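Local coordinates for multidrug resistance protein (Vibrio cholerae, PDB 1YC9) that probably forms the outer-membrane exit duct of a multidrug efflux system, a trimeric channel that could contribute to resistance to compounds such as puromycin and acriflavine, at residues G190-S193 with Q194-V198; A396-L399 with D400-A404. The protein carries 1 engineered substitution. All coordinates share one frame; numbering follows the deposited sequence.

Contact 1: residues G190-S193 with Q194-V198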
loop_
_atom_site.group_PDB
_atom_site.type_symbol
_atom_site.label_atom_id
_atom_site.label_comp_id
_atom_site.label_asym_id
_atom_site.label_seq_id
_atom_site.Cartn_x
_atom_site.Cartn_y
_atom_site.Cartn_z
ATOM N N GLY A 190 39.464 12.165 36.849
ATOM C CA GLY A 190 39.071 11.285 35.755
ATOM C C GLY A 190 37.850 10.467 36.082
ATOM O O GLY A 190 36.911 10.430 35.300
ATOM N N SER A 191 37.845 9.863 37.259
ATOM C CA SER A 191 36.737 9.079 37.747
ATOM C C SER A 191 35.516 9.921 37.923
ATOM O O SER A 191 34.431 9.532 37.517
ATOM C CB SER A 191 37.084 8.402 39.073
ATOM O OG SER A 191 38.135 7.489 38.848
ATOM N N VAL A 192 35.704 11.096 38.500
ATOM C CA VAL A 192 34.626 12.015 38.753
ATOM C C VAL A 192 34.010 12.427 37.402
ATOM O O VAL A 192 32.794 12.432 37.259
ATOM C CB VAL A 192 35.142 13.276 39.509
ATOM C CG1 VAL A 192 34.066 14.371 39.586
ATOM C CG2 VAL A 192 35.642 12.888 40.919
ATOM N N SER A 193 34.856 12.708 36.425
ATOM C CA SER A 193 34.388 13.223 35.148
ATOM C C SER A 193 33.614 12.109 34.403
ATOM O O SER A 193 32.588 12.365 33.803
ATOM C CB SER A 193 35.536 13.727 34.294
ATOM O OG SER A 193 36.165 14.852 34.910
ATOM N N GLN A 194 34.107 10.893 34.509
ATOM C CA GLN A 194 33.482 9.739 33.877
ATOM C C GLN A 194 32.115 9.515 34.459
ATOM O O GLN A 194 31.151 9.299 33.700
ATOM C CB GLN A 194 34.354 8.509 34.035
ATOM C CG GLN A 194 33.978 7.361 33.093
ATOM C CD GLN A 194 34.272 7.672 31.660
ATOM O OE1 GLN A 194 35.386 7.537 31.235
ATOM N NE2 GLN A 194 33.257 8.113 30.913
ATOM N N ALA A 195 32.008 9.634 35.770
ATOM C CA ALA A 195 30.767 9.407 36.477
ATOM C C ALA A 195 29.745 10.446 36.134
ATOM O O ALA A 195 28.535 10.156 36.044
ATOM C CB ALA A 195 30.991 9.346 37.966
ATOM N N LYS A 196 30.209 11.685 35.965
ATOM C CA LYS A 196 29.326 12.750 35.543
ATOM C C LYS A 196 28.862 12.534 34.085
ATOM O O LYS A 196 27.720 12.811 33.778
ATOM C CB LYS A 196 30.010 14.099 35.722
ATOM C CG LYS A 196 30.192 14.452 37.168
ATOM C CD LYS A 196 31.045 15.745 37.313
ATOM C CE LYS A 196 30.974 16.266 38.731
ATOM N NZ LYS A 196 29.691 16.958 38.969
ATOM N N ALA A 197 29.729 11.982 33.250
ATOM C CA ALA A 197 29.406 11.700 31.859
ATOM C C ALA A 197 28.333 10.583 31.822
ATOM O O ALA A 197 27.281 10.734 31.145
ATOM C CB ALA A 197 30.612 11.286 31.116
ATOM N N VAL A 198 28.551 9.556 32.634
ATOM C CA VAL A 198 27.570 8.471 32.789
ATOM C C VAL A 198 26.212 9.027 33.223
ATOM O O VAL A 198 25.180 8.704 32.594
ATOM C CB VAL A 198 28.074 7.364 33.765
ATOM C CG1 VAL A 198 26.940 6.365 34.135
ATOM C CG2 VAL A 198 29.210 6.605 33.155
#

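Contact 2: residues A396-L399 with D400-A404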
loop_
_atom_site.group_PDB
_atom_site.type_symbol
_atom_site.label_atom_id
_atom_site.label_comp_id
_atom_site.label_asym_id
_atom_site.label_seq_id
_atom_site.Cartn_x
_atom_site.Cartn_y
_atom_site.Cartn_z
ATOM N N ALA A 396 38.360 -1.768 45.521
ATOM C CA ALA A 396 38.093 -1.810 44.089
ATOM C C ALA A 396 38.066 -0.405 43.500
ATOM O O ALA A 396 37.783 0.568 44.202
ATOM C CB ALA A 396 36.768 -2.473 43.843
ATOM N N THR A 397 38.334 -0.330 42.201
ATOM C CA THR A 397 38.229 0.922 41.459
ATOM C C THR A 397 36.783 1.378 41.142
ATOM O O THR A 397 35.792 0.634 41.293
ATOM C CB THR A 397 38.946 0.811 40.159
ATOM O OG1 THR A 397 38.284 -0.175 39.364
ATOM C CG2 THR A 397 40.359 0.278 40.359
ATOM N N TYR A 398 36.696 2.632 40.693
ATOM C CA TYR A 398 35.456 3.168 40.165
ATOM C C TYR A 398 35.082 2.364 38.908
ATOM O O TYR A 398 33.928 2.077 38.697
ATOM C CB TYR A 398 35.588 4.661 39.803
ATOM C CG TYR A 398 34.418 5.124 38.956
ATOM C CD1 TYR A 398 33.116 5.048 39.448
ATOM C CD2 TYR A 398 34.611 5.565 37.662
ATOM C CE1 TYR A 398 32.020 5.419 38.657
ATOM C CE2 TYR A 398 33.536 5.948 36.865
ATOM C CZ TYR A 398 32.250 5.872 37.364
ATOM O OH TYR A 398 31.187 6.254 36.560
ATOM N N LEU A 399 36.061 2.014 38.094
ATOM C CA LEU A 399 35.819 1.260 36.882
ATOM C C LEU A 399 34.995 -0.010 37.125
ATOM O O LEU A 399 34.113 -0.339 36.333
ATOM C CB LEU A 399 37.112 0.822 36.249
ATOM C CG LEU A 399 37.340 1.120 34.780
ATOM C CD1 LEU A 399 38.095 -0.023 34.178
ATOM C CD2 LEU A 399 36.059 1.429 33.989
ATOM N N ASP A 400 35.286 -0.726 38.216
ATOM C CA ASP A 400 34.508 -1.922 38.519
ATOM C C ASP A 400 33.067 -1.576 38.743
ATOM O O ASP A 400 32.170 -2.310 38.327
ATOM C CB ASP A 400 35.065 -2.682 39.714
ATOM C CG ASP A 400 36.486 -3.056 39.529
ATOM O OD1 ASP A 400 36.883 -3.512 38.429
ATOM O OD2 ASP A 400 37.313 -2.911 40.444
ATOM N N VAL A 401 32.840 -0.447 39.411
ATOM C CA VAL A 401 31.518 0.051 39.645
ATOM C C VAL A 401 30.833 0.440 38.312
ATOM O O VAL A 401 29.704 0.051 38.070
ATOM C CB VAL A 401 31.523 1.214 40.614
ATOM C CG1 VAL A 401 30.179 1.821 40.676
ATOM C CG2 VAL A 401 31.983 0.725 42.041
ATOM N N LEU A 402 31.518 1.196 37.469
ATOM C CA LEU A 402 30.932 1.621 36.197
ATOM C C LEU A 402 30.481 0.423 35.364
ATOM O O LEU A 402 29.404 0.454 34.807
ATOM C CB LEU A 402 31.949 2.446 35.448
ATOM C CG LEU A 402 31.658 2.930 34.031
ATOM C CD1 LEU A 402 32.366 4.251 33.789
ATOM C CD2 LEU A 402 32.121 1.924 33.015
ATOM N N VAL A 403 31.319 -0.609 35.282
ATOM C CA VAL A 403 31.068 -1.784 34.458
ATOM C C VAL A 403 29.874 -2.538 34.977
ATOM O O VAL A 403 28.996 -2.927 34.211
ATOM C CB VAL A 403 32.325 -2.655 34.317
ATOM C CG1 VAL A 403 32.030 -4.004 33.711
ATOM C CG2 VAL A 403 33.390 -1.929 33.500
ATOM N N ALA A 404 29.800 -2.693 36.298
ATOM C CA ALA A 404 28.672 -3.333 36.908
ATOM C C ALA A 404 27.370 -2.555 36.762
ATOM O O ALA A 404 26.340 -3.126 36.524
ATOM C CB ALA A 404 28.978 -3.613 38.409
#

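Contact 1: residues G190-S193 with Q194-V198
Val192 and Lys196, one helical turn apart near the start of helix 189-223, run alongside each other in a common direction. The lysine can be followed outward from its backbone. Lys196 CB sits 3.6 Å from Val192 O, and CG, set anti to the carbonyl carbon (chi1 -69°), comes closer still, 3.3 Å from that same Val192 O. CD then passes from the carbonyl to the valine methyl, and Lys196 CE rests 3.7 Å from Val192 CG1. The chain is extended through chi2 and chi3 and bends at chi4, where NZ turns to a salt bridge with Glu179 of helix 117-183. Val192 also packs on Glu179, so the apolar shaft and the charged tip of the lysine are both engaged at the join between these two helices.

Beneath the side chains the backbone is regular. Gln194 N donates to Gly190 O at 2.9 Å, and Lys196 N donates to Val192 O at 3.0 Å with an N-H...O angle of 155°; Ala195 to Ser191 and Ala197 to Ser193 continue the i to i+4 pattern. Gln194 leaves the helix on another side, with a bend at chi2, and its NE2 makes a weak hydrogen bond to Ser407 of the second subunit. The two serines turn back along the chain: Ser191 OG bonds to Glu187, and Ser193 OG to Leu189 O.

Different sides of this opening part of the helix thus serve different partners. The outer methylenes of the lysine lie against the valine methyl while its ammonium group meets a carboxylate, which joins two helices of one subunit; Gln194 reaches a neighbouring subunit. Pairing with Glu179 would be expected to favour the charged form of Lys196.

Contact 2: residues A396-L399 with D400-A404
A capping box opens helix 398-433, with Thr397 at the N-cap and Asp400 three residues on. Asp400 N donates to Thr397 OG1 at 3.3 Å with an N-H...O angle of 153°. In return, Asp400 OD2 takes a weak bond from Thr397 N, also 3.3 Å long but bent to 132°, and a second weak one from Thr397 OG1 at 3.1 Å. The threonine hydroxyl lies between its own backbone N and carbonyl carbon (chi1 64°), which turns it toward the aspartate. Beside this polar group, Ala396 CB rests 3.5 Å from Asp400 OD2.

Past the cap, regular bonding begins: Leu402 N donates to Tyr398 O at 2.8 Å, and Val403 N to Leu399 O. Leu402 CB lies over one face of the Tyr398 ring, while Leu402 CD1 approaches Tyr398 CE2 to 3.7 Å. Leu399 CD2 meets Leu402 CD2 more loosely, and Leu399 also packs against Leu399 of both other subunits.

The chemistry is therefore divided: reciprocal polar bonds close the helix start, where the carboxylate is probably favoured by the helix dipole, and apolar side chains serve the packing within and between subunits.

Contacts 1 and 2 lie at the beginnings of two neighbouring helices, 189-223 and 398-433, contact 2 including the two residues that lead into its helix; their centres are 12 Å apart. Tyr398 bridges them. Tyr398 OH lies 3.2 Å from Ala195 CA, and Tyr398 CE2 3.8 Å from Ser191 O. Alongside, Gln194 CG packs 3.6 Å from Leu402 CD1, so this leucine also meets contact 1. Both contacts touch the second subunit, and Ala404 packs on Gln194 of the third. Together they join the two helix beginnings within a subunit and link them to neighbouring subunits. The meeting of Leu399 from all three subunits is consistent with channel closure at this end of the helical barrel, as in TolC-type outer membrane factors.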